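PDB 2GNN: vascular endothelial growth factor homolog from Orf virus, which acts as a secreted, disulfide-linked homodimeric growth factor of the PDGF/VEGF family that binds vascular endothelial growth factor receptors and induces endothelial proliferation. Local coordinates for residues E75-S80 against N85-L90. Sequence-based numbering, arbitrary orientation.
Sequences ELLGAS and NGMQRL
L76 and Q88 form a hydrogen-bonded pair near the end of the antiparallel hairpin made by strands 62-79 and 85-102 of this cystine-knot growth factor. Their backbone bonds are nearly straight, L76 N to Q88 O at 3.0 Å with an N-H...O angle of 174° and Q88 N to L76 O at 2.9 Å; two residues nearer the loop G78 and G86 form the next hydrogen-bonded pair, its bonds less regular. On the face carrying E75, L77, M87 and R89, the flexible M87 chain bends at both chi2 (-52°) and chi3, which lays CE over the L76 carbonyl, 3.4 Å from L76 O. M87 SD meets L77 CD1 at 3.7 Å, while CE also touches E75 CG, so the thioether bridges an apolar branch and the methylene part of an acid. The apolar side chains of L77 and M87 suit a surface on which W13 of the second subunit packs. E75 and R89 cross obliquely, and their charged groups do not pair, E75 OE2 to R89 NE being 5.2 Å. On the other face, with L76 and Q88, L76 CD1 touches L90 CD1 at 3.8 Å, the two branched side chains crossing at about a right angle, with F43 against L76 and L38 against L90. Q88, extended beyond CG, lays OE1 3.3 Å from G78 CA, a close approach that glycine, having no side chain, allows. That oxygen also accepts from Q41 NE2 and takes the backbone N-H of A79, Q88 OE1 to A79 N being 2.9 Å, the donor tilted 34° from the amide carbonyl plane.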
loop_
_atom_site.group_PDB
_atom_site.type_symbol
_atom_site.label_atom_id
_atom_site.label_comp_id
_atom_site.label_asym_id
_atom_site.label_seq_id
_atom_site.Cartn_x
_atom_site.Cartn_y
_atom_site.Cartn_z
ATOM N N GLU B 75 -11.866 -1.407 -15.118
ATOM C CA GLU B 75 -12.381 -2.651 -15.681
ATOM C C GLU B 75 -11.727 -3.894 -15.062
ATOM O O GLU B 75 -10.510 -4.045 -15.100
ATOM C CB GLU B 75 -12.300 -2.667 -17.207
ATOM C CG GLU B 75 -13.279 -3.676 -17.792
ATOM C CD GLU B 75 -13.582 -3.474 -19.259
ATOM O OE1 GLU B 75 -12.632 -3.249 -20.051
ATOM O OE2 GLU B 75 -14.781 -3.569 -19.617
ATOM N N LEU B 76 -12.557 -4.751 -14.473
ATOM C CA LEU B 76 -12.150 -5.974 -13.785
ATOM C C LEU B 76 -12.860 -7.123 -14.461
ATOM O O LEU B 76 -13.830 -6.910 -15.163
ATOM C CB LEU B 76 -12.674 -5.980 -12.353
ATOM C CG LEU B 76 -12.107 -5.106 -11.255
ATOM C CD1 LEU B 76 -13.058 -5.235 -10.139
ATOM C CD2 LEU B 76 -10.771 -5.619 -10.811
ATOM N N LEU B 77 -12.407 -8.346 -14.206
ATOM C CA LEU B 77 -13.165 -9.520 -14.605
ATOM C C LEU B 77 -13.981 -9.950 -13.416
ATOM O O LEU B 77 -13.430 -10.226 -12.347
ATOM C CB LEU B 77 -12.247 -10.663 -15.086
ATOM C CG LEU B 77 -12.953 -11.990 -15.405
ATOM C CD1 LEU B 77 -13.721 -11.911 -16.728
ATOM C CD2 LEU B 77 -11.938 -13.107 -15.444
ATOM N N GLY B 78 -15.300 -9.983 -13.594
ATOM C CA GLY B 78 -16.200 -10.365 -12.522
ATOM C C GLY B 78 -17.326 -11.193 -13.084
ATOM O O GLY B 78 -17.099 -12.056 -13.926
ATOM N N ALA B 79 -18.547 -10.922 -12.623
ATOM C CA ALA B 79 -19.709 -11.694 -13.009
ATOM C C ALA B 79 -20.595 -10.901 -13.949
ATOM O O ALA B 79 -20.718 -9.681 -13.837
ATOM C CB ALA B 79 -20.475 -12.119 -11.788
ATOM N N SER B 80 -21.188 -11.606 -14.899
ATOM C CA SER B 80 -22.225 -11.066 -15.744
ATOM C C SER B 80 -23.611 -11.326 -15.124
ATOM O O SER B 80 -23.750 -11.929 -14.031
ATOM C CB SER B 80 -22.156 -11.761 -17.082
ATOM O OG SER B 80 -22.519 -13.114 -16.887
ATOM N N ASN B 85 -18.561 -15.626 -16.044
ATOM C CA ASN B 85 -17.418 -14.742 -16.064
ATOM C C ASN B 85 -17.720 -13.664 -17.078
ATOM O O ASN B 85 -18.124 -13.950 -18.224
ATOM C CB ASN B 85 -16.130 -15.504 -16.445
ATOM C CG ASN B 85 -15.524 -16.280 -15.265
ATOM O OD1 ASN B 85 -14.881 -15.698 -14.386
ATOM N ND2 ASN B 85 -15.725 -17.596 -15.251
ATOM N N GLY B 86 -17.539 -12.417 -16.668
ATOM C CA GLY B 86 -17.736 -11.293 -17.590
ATOM C C GLY B 86 -17.099 -10.046 -17.037
ATOM O O GLY B 86 -16.974 -9.898 -15.824
ATOM N N MET B 87 -16.680 -9.148 -17.920
ATOM C CA MET B 87 -16.078 -7.890 -17.480
ATOM C C MET B 87 -17.095 -7.009 -16.729
ATOM O O MET B 87 -18.293 -7.065 -17.012
ATOM C CB MET B 87 -15.476 -7.135 -18.670
ATOM C CG MET B 87 -14.435 -7.941 -19.488
ATOM S SD MET B 87 -13.131 -8.649 -18.444
ATOM C CE MET B 87 -12.123 -7.224 -18.079
ATOM N N GLN B 88 -16.601 -6.231 -15.764
ATOM C CA GLN B 88 -17.388 -5.235 -15.044
ATOM C C GLN B 88 -16.597 -3.955 -14.899
ATOM O O GLN B 88 -15.479 -3.997 -14.400
ATOM C CB GLN B 88 -17.682 -5.732 -13.639
ATOM C CG GLN B 88 -18.701 -6.810 -13.553
ATOM C CD GLN B 88 -18.965 -7.180 -12.131
ATOM O OE1 GLN B 88 -18.517 -8.221 -11.652
ATOM N NE2 GLN B 88 -19.696 -6.324 -11.427
ATOM N N ARG B 89 -17.150 -2.822 -15.337
ATOM C CA ARG B 89 -16.586 -1.523 -14.956
ATOM C C ARG B 89 -17.144 -1.138 -13.590
ATOM O O ARG B 89 -18.359 -1.028 -13.426
ATOM C CB ARG B 89 -16.901 -0.421 -15.968
ATOM C CG ARG B 89 -16.645 -0.762 -17.420
ATOM C CD ARG B 89 -17.961 -0.975 -18.166
ATOM N NE ARG B 89 -18.338 0.176 -18.993
ATOM C CZ ARG B 89 -19.578 0.448 -19.408
ATOM N NH1 ARG B 89 -20.601 -0.331 -19.069
ATOM N NH2 ARG B 89 -19.797 1.521 -20.163
ATOM N N LEU B 90 -16.263 -0.947 -12.614
ATOM C CA LEU B 90 -16.673 -0.565 -11.266
ATOM C C LEU B 90 -15.987 0.725 -10.830
ATOM O O LEU B 90 -14.955 1.092 -11.371
ATOM C CB LEU B 90 -16.388 -1.694 -10.287
ATOM C CG LEU B 90 -17.148 -3.003 -10.518
ATOM C CD1 LEU B 90 -16.637 -4.098 -9.594
ATOM C CD2 LEU B 90 -18.672 -2.820 -10.371
#